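Local atomic coordinates of heat shock protease HtrA (Thermotoga maritima, PDB entry 1L1J), a protein that probably cleaves proteins as a serine endopeptidase of the stress response, represented here by its trypsin-like protease domain. Residues D32-Q37 against I201-E206; I20-T25 against G77-I82; A94-G99 against A106-K111; T85-S90 against I137-G142. All coordinates share one frame; numbering follows the deposited sequence.

Contact 1: residues D32-Q37 against I201-E206; sequences DPYFEQ and IVNPQE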
# COMPACT_ATOMS: atom_id res chain seq x y z
N ASP A 32 -7.02 12.76 6.25
CA ASP A 32 -7.58 13.41 5.07
C ASP A 32 -8.98 12.83 4.85
O ASP A 32 -9.14 11.68 4.43
CB ASP A 32 -6.71 13.18 3.83
CG ASP A 32 -7.34 13.76 2.56
OD1 ASP A 32 -7.95 14.85 2.61
OD2 ASP A 32 -7.21 13.12 1.49
N PRO A 33 -10.02 13.65 5.12
CA PRO A 33 -11.46 13.37 5.00
C PRO A 33 -11.91 12.44 3.88
O PRO A 33 -12.96 11.81 3.98
CB PRO A 33 -12.09 14.77 4.91
CG PRO A 33 -10.94 15.68 4.52
CD PRO A 33 -9.81 15.10 5.31
N TYR A 34 -11.13 12.36 2.80
CA TYR A 34 -11.51 11.49 1.70
C TYR A 34 -11.42 10.04 2.18
O TYR A 34 -12.38 9.26 2.04
CB TYR A 34 -10.58 11.70 0.50
CG TYR A 34 -11.14 11.13 -0.80
CD1 TYR A 34 -12.09 11.85 -1.54
CD2 TYR A 34 -10.79 9.85 -1.24
CE1 TYR A 34 -12.69 11.30 -2.67
CE2 TYR A 34 -11.39 9.29 -2.36
CZ TYR A 34 -12.34 10.02 -3.07
OH TYR A 34 -12.97 9.46 -4.16
N PHE A 35 -10.28 9.69 2.77
CA PHE A 35 -9.98 8.34 3.26
C PHE A 35 -10.89 7.80 4.37
O PHE A 35 -11.27 6.62 4.35
CB PHE A 35 -8.52 8.29 3.72
CG PHE A 35 -7.53 8.58 2.62
CD1 PHE A 35 -7.64 9.73 1.85
CD2 PHE A 35 -6.48 7.70 2.37
CE1 PHE A 35 -6.72 10.02 0.84
CE2 PHE A 35 -5.55 7.98 1.36
CZ PHE A 35 -5.68 9.15 0.59
N GLU A 36 -11.23 8.64 5.34
CA GLU A 36 -12.10 8.20 6.43
C GLU A 36 -13.49 7.92 5.89
O GLU A 36 -14.19 7.04 6.39
CB GLU A 36 -12.14 9.28 7.52
CG GLU A 36 -13.41 9.30 8.36
CD GLU A 36 -14.41 10.34 7.88
OE1 GLU A 36 -14.01 11.52 7.73
OE2 GLU A 36 -15.59 9.99 7.65
N GLN A 37 -13.88 8.64 4.85
CA GLN A 37 -15.20 8.45 4.28
C GLN A 37 -15.28 7.16 3.47
O GLN A 37 -16.34 6.54 3.38
CB GLN A 37 -15.59 9.64 3.39
CG GLN A 37 -17.07 10.01 3.49
CD GLN A 37 -17.58 10.82 2.29
OE1 GLN A 37 -17.00 11.85 1.92
NE2 GLN A 37 -18.67 10.34 1.69
N ILE A 201 -3.73 8.49 -2.62
CA ILE A 201 -3.80 9.95 -2.45
C ILE A 201 -4.59 10.53 -3.63
O ILE A 201 -5.37 11.47 -3.47
CB ILE A 201 -2.39 10.65 -2.38
CG1 ILE A 201 -1.33 9.83 -3.12
CG2 ILE A 201 -2.02 10.92 -0.92
CD1 ILE A 201 0.07 10.50 -3.16
N VAL A 202 -4.39 9.95 -4.81
CA VAL A 202 -5.13 10.38 -5.98
C VAL A 202 -6.52 9.84 -5.71
O VAL A 202 -6.97 8.86 -6.32
CB VAL A 202 -4.57 9.78 -7.28
CG1 VAL A 202 -5.24 10.44 -8.47
CG2 VAL A 202 -3.08 9.96 -7.34
N ASN A 203 -7.18 10.48 -4.75
CA ASN A 203 -8.52 10.17 -4.26
C ASN A 203 -9.24 8.92 -4.80
O ASN A 203 -9.42 7.94 -4.07
CB ASN A 203 -9.39 11.43 -4.41
CG ASN A 203 -8.75 12.65 -3.75
OD1 ASN A 203 -7.62 13.01 -4.06
ND2 ASN A 203 -9.49 13.28 -2.85
N PRO A 204 -9.63 8.91 -6.10
CA PRO A 204 -9.51 9.91 -7.16
C PRO A 204 -10.64 10.96 -7.29
O PRO A 204 -10.58 11.84 -8.16
CB PRO A 204 -9.36 9.05 -8.41
CG PRO A 204 -10.28 7.92 -8.13
CD PRO A 204 -9.98 7.59 -6.67
N GLN A 205 -11.65 10.87 -6.41
CA GLN A 205 -12.79 11.80 -6.41
C GLN A 205 -13.84 11.51 -7.50
O GLN A 205 -13.80 12.08 -8.58
CB GLN A 205 -12.34 13.25 -6.61
CG GLN A 205 -11.23 13.73 -5.70
CD GLN A 205 -10.87 15.18 -5.98
OE1 GLN A 205 -10.71 15.57 -7.14
NE2 GLN A 205 -10.75 15.97 -4.92
N GLU A 206 -14.78 10.61 -7.19
CA GLU A 206 -15.87 10.24 -8.08
C GLU A 206 -15.44 10.01 -9.54
O GLU A 206 -16.15 10.35 -10.46
CB GLU A 206 -16.97 11.32 -8.05
CG GLU A 206 -17.58 11.55 -6.67
CD GLU A 206 -16.84 12.61 -5.88
OE1 GLU A 206 -15.86 13.18 -6.40
OE2 GLU A 206 -17.25 12.87 -4.72
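Tyr34 and Asn203 form the aromatic part of this contact: Asn203 CB sits 3.5 Å from the centroid of the Tyr34 ring and 11° off its normal, the geometry of a CH-pi contact over one face. In Tyr34 CG is anti to the backbone N (chi1 -163°), which starts the side chain off toward the loop. One hydrogen bond crosses, from Gln205 N to Tyr34 OH at 3.0 Å, and its N-H...O angle of 135° makes it bent. Apolar packing is sparser. Phe35 meets Ile201 in plane at the ring edge, where CZ lies 3.7 Å from Ile201 CA, while its ring also packs edge-to-face on His74. An alanine in place of Tyr34 would probably uncover Asn203 CB and leave Gln205 N without its phenol acceptor. By its place between the first two strands of the N-terminal barrel the helix probably belongs to loop LA of HtrA proteases, and 201-206 probably to loop L2. The side chain of Ile201 also touches Asp104 and His74, both predicted members of the charge relay. The chemistry therefore implies that a single phenol, used by both face and hydroxyl, largely ties helix 33-42 to the 201-206 loop beside the predicted catalytic site.

Contact 2: residues I20-T25 against G77-I82; sequences IDVVKT and GGADNI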
# COMPACT_ATOMS: atom_id res chain seq x y z
N ILE A 20 -2.48 -1.46 8.59
CA ILE A 20 -1.80 -0.43 9.35
C ILE A 20 -2.80 0.54 9.97
O ILE A 20 -3.34 1.42 9.30
CB ILE A 20 -0.80 0.35 8.46
CG1 ILE A 20 0.24 -0.63 7.89
CG2 ILE A 20 -0.10 1.43 9.28
CD1 ILE A 20 1.28 0.01 7.03
N ASP A 21 -3.06 0.34 11.26
CA ASP A 21 -4.00 1.17 12.01
C ASP A 21 -3.26 2.04 13.02
O ASP A 21 -2.40 1.57 13.76
CB ASP A 21 -5.06 0.30 12.70
CG ASP A 21 -4.47 -0.93 13.41
OD1 ASP A 21 -3.66 -1.66 12.80
OD2 ASP A 21 -4.83 -1.18 14.59
N VAL A 22 -3.60 3.33 13.01
CA VAL A 22 -2.99 4.33 13.89
C VAL A 22 -4.06 5.04 14.72
O VAL A 22 -4.91 5.74 14.17
CB VAL A 22 -2.22 5.36 13.03
CG1 VAL A 22 -1.67 6.48 13.91
CG2 VAL A 22 -1.11 4.67 12.28
N VAL A 23 -4.00 4.87 16.04
CA VAL A 23 -4.97 5.49 16.95
C VAL A 23 -4.90 7.02 16.94
O VAL A 23 -3.89 7.61 16.54
CB VAL A 23 -4.78 4.99 18.40
CG1 VAL A 23 -5.81 5.64 19.32
CG2 VAL A 23 -4.94 3.48 18.44
N LYS A 24 -5.98 7.67 17.37
CA LYS A 24 -6.01 9.13 17.39
C LYS A 24 -5.40 9.71 18.66
O LYS A 24 -5.06 8.98 19.60
CB LYS A 24 -7.45 9.64 17.23
CG LYS A 24 -7.50 11.10 16.83
CD LYS A 24 -8.90 11.65 16.93
CE LYS A 24 -9.42 11.56 18.38
NZ LYS A 24 -8.66 12.40 19.36
N THR A 25 -5.26 11.04 18.67
CA THR A 25 -4.68 11.79 19.78
C THR A 25 -3.18 11.50 19.88
O THR A 25 -2.74 10.46 19.34
CB THR A 25 -5.33 11.41 21.14
OG1 THR A 25 -6.76 11.33 20.99
CG2 THR A 25 -5.00 12.46 22.21
N GLY A 77 2.41 8.24 7.77
CA GLY A 77 2.81 9.62 7.97
C GLY A 77 3.56 9.85 9.27
O GLY A 77 4.16 8.91 9.81
N GLY A 78 3.54 11.07 9.77
CA GLY A 78 4.22 11.34 11.03
C GLY A 78 3.43 10.67 12.13
O GLY A 78 2.54 11.29 12.72
N ALA A 79 3.74 9.40 12.42
CA ALA A 79 3.01 8.66 13.44
C ALA A 79 3.79 8.23 14.67
O ALA A 79 4.97 7.87 14.60
CB ALA A 79 2.34 7.44 12.81
N ASP A 80 3.10 8.25 15.80
CA ASP A 80 3.64 7.89 17.10
C ASP A 80 3.11 6.51 17.48
O ASP A 80 3.85 5.65 17.98
CB ASP A 80 3.18 8.91 18.14
CG ASP A 80 1.65 9.07 18.18
OD1 ASP A 80 0.95 8.16 18.70
OD2 ASP A 80 1.13 10.09 17.67
N ASN A 81 1.82 6.33 17.24
CA ASN A 81 1.10 5.10 17.54
C ASN A 81 0.80 4.35 16.24
O ASN A 81 -0.18 4.64 15.57
CB ASN A 81 -0.20 5.44 18.27
CG ASN A 81 -1.03 4.22 18.60
OD1 ASN A 81 -0.67 3.42 19.47
ND2 ASN A 81 -2.15 4.06 17.90
N ILE A 82 1.65 3.38 15.91
CA ILE A 82 1.47 2.61 14.68
C ILE A 82 1.23 1.14 14.98
O ILE A 82 2.08 0.49 15.58
CB ILE A 82 2.70 2.72 13.78
CG1 ILE A 82 3.07 4.19 13.59
CG2 ILE A 82 2.42 2.06 12.44
CD1 ILE A 82 4.37 4.40 12.86
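Ile20 and Ile82 lie side by side and point the same way, and their CG2 methyls meet at 4.1 Å. In both residues CG2 is anti to the backbone N, which brings these two branches, rather than the longer CG1 arms, together. Val22 adds to the buried side through CG2, 4.4 Å from Ile82 CG2; its other methyl makes a looser contact with Ala79. Ile20 and Ile82 also rest on Val76 of helix 73-76, which carries the predicted catalytic His74. The fold explains the pairing, since strand 17-23 runs antiparallel to 83-85 in the N-terminal beta-barrel of the chymotrypsin-like domain, with Asp21 and Thr83 joined by backbone bonding, and Ile82 leads straight into that partner strand. At this point Val22 CA makes a C-H...O contact with Asn81 O at 3.3 Å, bent to 129° at the hydrogen. Toward solvent the packing thins. The Asn81 side chain crosses Val23 obliquely, though the place of its amide atoms is doubtful, and beyond it Asp80 OD2 approaches Thr25 O only to 4.2 Å. Lys24 points away from the 77-82 loop, and its NZ donates to the neighbouring Thr25 OG1 at 2.7 Å.

Contact 3: residues A94-G99 against A106-K111; sequences AEYIGG and AVIKIK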
# COMPACT_ATOMS: atom_id res chain seq x y z
N ALA A 94 5.11 -1.10 14.97
CA ALA A 94 6.10 -0.71 13.99
C ALA A 94 6.81 0.57 14.38
O ALA A 94 6.25 1.44 15.05
CB ALA A 94 5.44 -0.51 12.65
N GLU A 95 8.06 0.68 13.94
CA GLU A 95 8.85 1.86 14.23
C GLU A 95 9.07 2.66 12.95
O GLU A 95 9.66 2.16 12.01
CB GLU A 95 10.20 1.45 14.80
CG GLU A 95 10.88 2.57 15.55
CD GLU A 95 12.26 2.17 16.00
OE1 GLU A 95 12.75 2.78 16.98
OE2 GLU A 95 12.85 1.26 15.37
N TYR A 96 8.60 3.90 12.94
CA TYR A 96 8.75 4.74 11.76
C TYR A 96 10.22 4.98 11.36
O TYR A 96 10.84 5.95 11.81
CB TYR A 96 8.08 6.09 11.99
CG TYR A 96 8.18 7.00 10.80
CD1 TYR A 96 7.24 6.96 9.77
CD2 TYR A 96 9.23 7.91 10.69
CE1 TYR A 96 7.34 7.81 8.66
CE2 TYR A 96 9.35 8.76 9.59
CZ TYR A 96 8.40 8.71 8.58
OH TYR A 96 8.51 9.56 7.51
N ILE A 97 10.74 4.10 10.51
CA ILE A 97 12.11 4.18 10.01
C ILE A 97 12.41 5.49 9.27
O ILE A 97 13.46 6.11 9.47
CB ILE A 97 12.39 3.03 9.02
CG1 ILE A 97 12.06 1.69 9.66
CG2 ILE A 97 13.82 3.09 8.54
CD1 ILE A 97 12.90 1.35 10.87
N GLY A 98 11.48 5.89 8.41
CA GLY A 98 11.65 7.10 7.63
C GLY A 98 10.62 7.14 6.51
O GLY A 98 9.84 6.21 6.36
N GLY A 99 10.62 8.20 5.72
CA GLY A 99 9.64 8.29 4.65
C GLY A 99 9.84 9.55 3.85
O GLY A 99 10.89 10.17 3.92
N ALA A 106 6.98 5.28 2.46
CA ALA A 106 7.22 5.24 3.89
C ALA A 106 7.57 3.83 4.33
O ALA A 106 6.85 2.89 4.01
CB ALA A 106 6.00 5.74 4.64
N VAL A 107 8.66 3.69 5.06
CA VAL A 107 9.08 2.38 5.54
C VAL A 107 8.86 2.24 7.05
O VAL A 107 9.04 3.18 7.83
CB VAL A 107 10.56 2.11 5.19
CG1 VAL A 107 11.46 3.11 5.90
CG2 VAL A 107 10.92 0.68 5.57
N ILE A 108 8.48 1.03 7.45
CA ILE A 108 8.18 0.71 8.82
C ILE A 108 8.95 -0.54 9.24
O ILE A 108 9.47 -1.25 8.39
CB ILE A 108 6.65 0.53 8.96
CG1 ILE A 108 6.08 1.70 9.74
CG2 ILE A 108 6.31 -0.85 9.54
CD1 ILE A 108 6.29 3.03 9.06
N LYS A 109 9.01 -0.80 10.55
CA LYS A 109 9.75 -1.96 11.06
C LYS A 109 9.08 -2.69 12.23
O LYS A 109 8.71 -2.08 13.25
CB LYS A 109 11.17 -1.52 11.45
CG LYS A 109 12.06 -2.63 11.96
CD LYS A 109 12.31 -3.68 10.90
CE LYS A 109 13.36 -4.69 11.36
NZ LYS A 109 12.97 -5.41 12.61
N ILE A 110 8.95 -4.00 12.07
CA ILE A 110 8.33 -4.87 13.07
C ILE A 110 9.34 -5.83 13.71
O ILE A 110 10.10 -6.52 13.02
CB ILE A 110 7.16 -5.66 12.45
CG1 ILE A 110 5.85 -4.94 12.75
CG2 ILE A 110 7.11 -7.07 12.98
CD1 ILE A 110 5.80 -3.56 12.22
N LYS A 111 9.33 -5.88 15.03
CA LYS A 111 10.23 -6.74 15.79
C LYS A 111 10.01 -8.22 15.45
O LYS A 111 8.88 -8.71 15.50
CB LYS A 111 10.02 -6.51 17.29
CG LYS A 111 9.48 -5.11 17.63
CD LYS A 111 9.57 -4.83 19.14
CE LYS A 111 8.71 -3.64 19.56
NZ LYS A 111 7.26 -3.96 19.58
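Val107 and Gly98 form an antiparallel hydrogen-bonded pair, in which Val107 N donates to Gly98 O at 3.1 Å; the N-H...O angle is 158°, with the donor tilted 22° from the carbonyl plane. Farther from the turn of this hairpin, Glu95 N donates to Lys109 O at 2.9 Å, in the carbonyl plane and on a lone pair, with an angle of 145°. Between them the bond from Ile97 N to Val107 O is long, 3.3 Å, and weak. The other edge of 106-111 is engaged as well, through backbone bonds of Ile108 with Ile69 and Ile110 with Gly67. The Lys109 amine has several partners: NZ donates to Ile110 O at 3.1 Å from above the carbonyl plane, forms a cation-pi contact with Tyr68 and makes a weak bond to Glu66 O. Ile97 crosses Val107 and Lys109 obliquely, its CG2 lying 3.5 Å from Val107 CG1 and its CD1 3.4 Å from Lys109 CB. An alanine at Ile97 would remove CG2 and CD1, and would probably open a gap beside Val107 CG1 and leave Lys109 CB without this apolar cover. The chemistry implies that a few backbone bonds join the irregular 94-97 run and the short strand after it to strand 105-109, with apolar side chains filling in, on the hairpin that leads through the predicted catalytic Asp104.

Contact 4: residues T85-S90 against I137-G142; sequences TMLDGS and IGNPLG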
# COMPACT_ATOMS: atom_id res chain seq x y z
N THR A 85 -1.10 -5.24 11.63
CA THR A 85 -1.79 -6.52 11.78
C THR A 85 -1.48 -7.43 10.57
O THR A 85 -1.46 -6.97 9.43
CB THR A 85 -3.32 -6.31 11.92
OG1 THR A 85 -3.58 -5.27 12.88
CG2 THR A 85 -4.00 -7.59 12.37
N MET A 86 -1.23 -8.71 10.83
CA MET A 86 -0.90 -9.66 9.77
C MET A 86 -1.99 -10.67 9.43
O MET A 86 -2.97 -10.83 10.16
CB MET A 86 0.39 -10.41 10.10
CG MET A 86 1.67 -9.77 9.58
SD MET A 86 3.12 -10.79 9.93
CE MET A 86 3.16 -11.95 8.54
N LEU A 87 -1.79 -11.37 8.32
CA LEU A 87 -2.75 -12.36 7.86
C LEU A 87 -2.91 -13.52 8.83
O LEU A 87 -4.01 -14.04 8.97
CB LEU A 87 -2.35 -12.91 6.49
CG LEU A 87 -3.22 -12.50 5.29
CD1 LEU A 87 -2.85 -13.37 4.11
CD2 LEU A 87 -4.70 -12.67 5.62
N ASP A 88 -1.82 -13.93 9.48
CA ASP A 88 -1.92 -15.05 10.41
C ASP A 88 -2.71 -14.63 11.65
O ASP A 88 -3.13 -15.48 12.44
CB ASP A 88 -0.52 -15.59 10.81
CG ASP A 88 0.30 -14.59 11.61
OD1 ASP A 88 -0.31 -13.69 12.24
OD2 ASP A 88 1.55 -14.72 11.63
N GLY A 89 -2.93 -13.33 11.80
CA GLY A 89 -3.69 -12.82 12.93
C GLY A 89 -2.86 -12.02 13.92
O GLY A 89 -3.36 -11.11 14.57
N SER A 90 -1.57 -12.36 14.01
CA SER A 90 -0.63 -11.71 14.92
C SER A 90 -0.55 -10.19 14.77
O SER A 90 -0.60 -9.67 13.66
CB SER A 90 0.77 -12.32 14.75
OG SER A 90 1.28 -12.11 13.44
N ILE A 137 -2.94 -5.63 -4.23
CA ILE A 137 -3.33 -6.38 -3.03
C ILE A 137 -3.44 -5.46 -1.83
O ILE A 137 -2.59 -4.58 -1.62
CB ILE A 137 -2.34 -7.50 -2.68
CG1 ILE A 137 -2.11 -8.41 -3.89
CG2 ILE A 137 -2.91 -8.33 -1.54
CD1 ILE A 137 -1.65 -9.80 -3.54
N GLY A 138 -4.49 -5.66 -1.04
CA GLY A 138 -4.70 -4.83 0.13
C GLY A 138 -5.04 -5.67 1.34
O GLY A 138 -5.27 -6.88 1.22
N ASN A 139 -5.11 -5.03 2.51
CA ASN A 139 -5.42 -5.80 3.71
C ASN A 139 -5.86 -4.96 4.90
O ASN A 139 -5.53 -5.27 6.04
CB ASN A 139 -4.18 -6.62 4.09
CG ASN A 139 -4.48 -7.64 5.17
OD1 ASN A 139 -5.54 -7.59 5.81
ND2 ASN A 139 -3.55 -8.56 5.40
N PRO A 140 -6.65 -3.90 4.65
CA PRO A 140 -7.11 -3.04 5.74
C PRO A 140 -7.84 -3.71 6.92
O PRO A 140 -7.83 -3.17 8.03
CB PRO A 140 -7.98 -2.01 5.02
CG PRO A 140 -8.54 -2.78 3.90
CD PRO A 140 -7.33 -3.54 3.40
N LEU A 141 -8.48 -4.85 6.68
CA LEU A 141 -9.18 -5.54 7.76
C LEU A 141 -8.21 -6.41 8.56
O LEU A 141 -8.48 -6.73 9.72
CB LEU A 141 -10.31 -6.40 7.20
CG LEU A 141 -11.39 -5.61 6.46
CD1 LEU A 141 -12.45 -6.56 5.92
CD2 LEU A 141 -12.02 -4.59 7.40
N GLY A 142 -7.10 -6.78 7.94
CA GLY A 142 -6.09 -7.61 8.59
C GLY A 142 -6.25 -9.11 8.38
O GLY A 142 -5.31 -9.81 7.99
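Gly142 meets the facing loop chiefly at Thr85 and Leu87. Its CA lies 4.3 Å from Thr85 CG2, and its carbonyl O stands 3.6 Å from Leu87 CA. The backbone of Gly142 adopts a positive phi of 92°, and a side chain here would point at Thr85 and come tight against that methyl, so the bare CA is what admits the close approach. Leu87 supplies the next share of the surface. Its side chain reaches across from the loop, CD2 lying 3.8 Å from Gly142 O, while the Leu87 and Asn139 side chains cross obliquely. Asn139 completes the interface: CG is anti to the backbone N (chi1 -170°), which sets CG on the side of Leu87, and Asn139 N is held by Ser59 OG. Each partner is shaped by its own turn. Gly142 N donates to Asn139 O at 2.9 Å in a type I turn. In the other loop, Gly89 N bonds Met86 O at 3.0 Å and Met86 N bonds Ser90 O at 3.1 Å, the pattern of a type I turn with a G1 beta bulge. There Asp88 OD1 accepts from Ser90 N in an Asx turn, and also from Ser90 OG, both modelled rather short. Because 83-85 belongs to the N-terminal barrel and 133-138 to the second sheet, this is loop packing at the junction of the two barrels that define the chymotrypsin-like fold.

Overall arrangement
Contacts 2 and 3 are close neighbours on the N-terminal barrel, their centres 12 Å apart, and they touch where Ile82 CG2 lies 4.0 Å from Ala94 CB. Contact 4 meets contact 2 through Asp21 OD1 and Thr85 OG1, 3.6 Å apart, although their centres are about 17 Å from each other. Contact 1 stands apart, its nearest atoms about 9 to 10 Å from any of the others, yet it is nearest the predicted triad: the Ile201 side chain is about 3 Å from those of His74 and Asp104. The side chain of Ala106 in contact 3 comes within about 6 Å of that of Asp104, and that of Asn139 in contact 4 within about 8 Å of that of Asn182, a predicted substrate-binding residue.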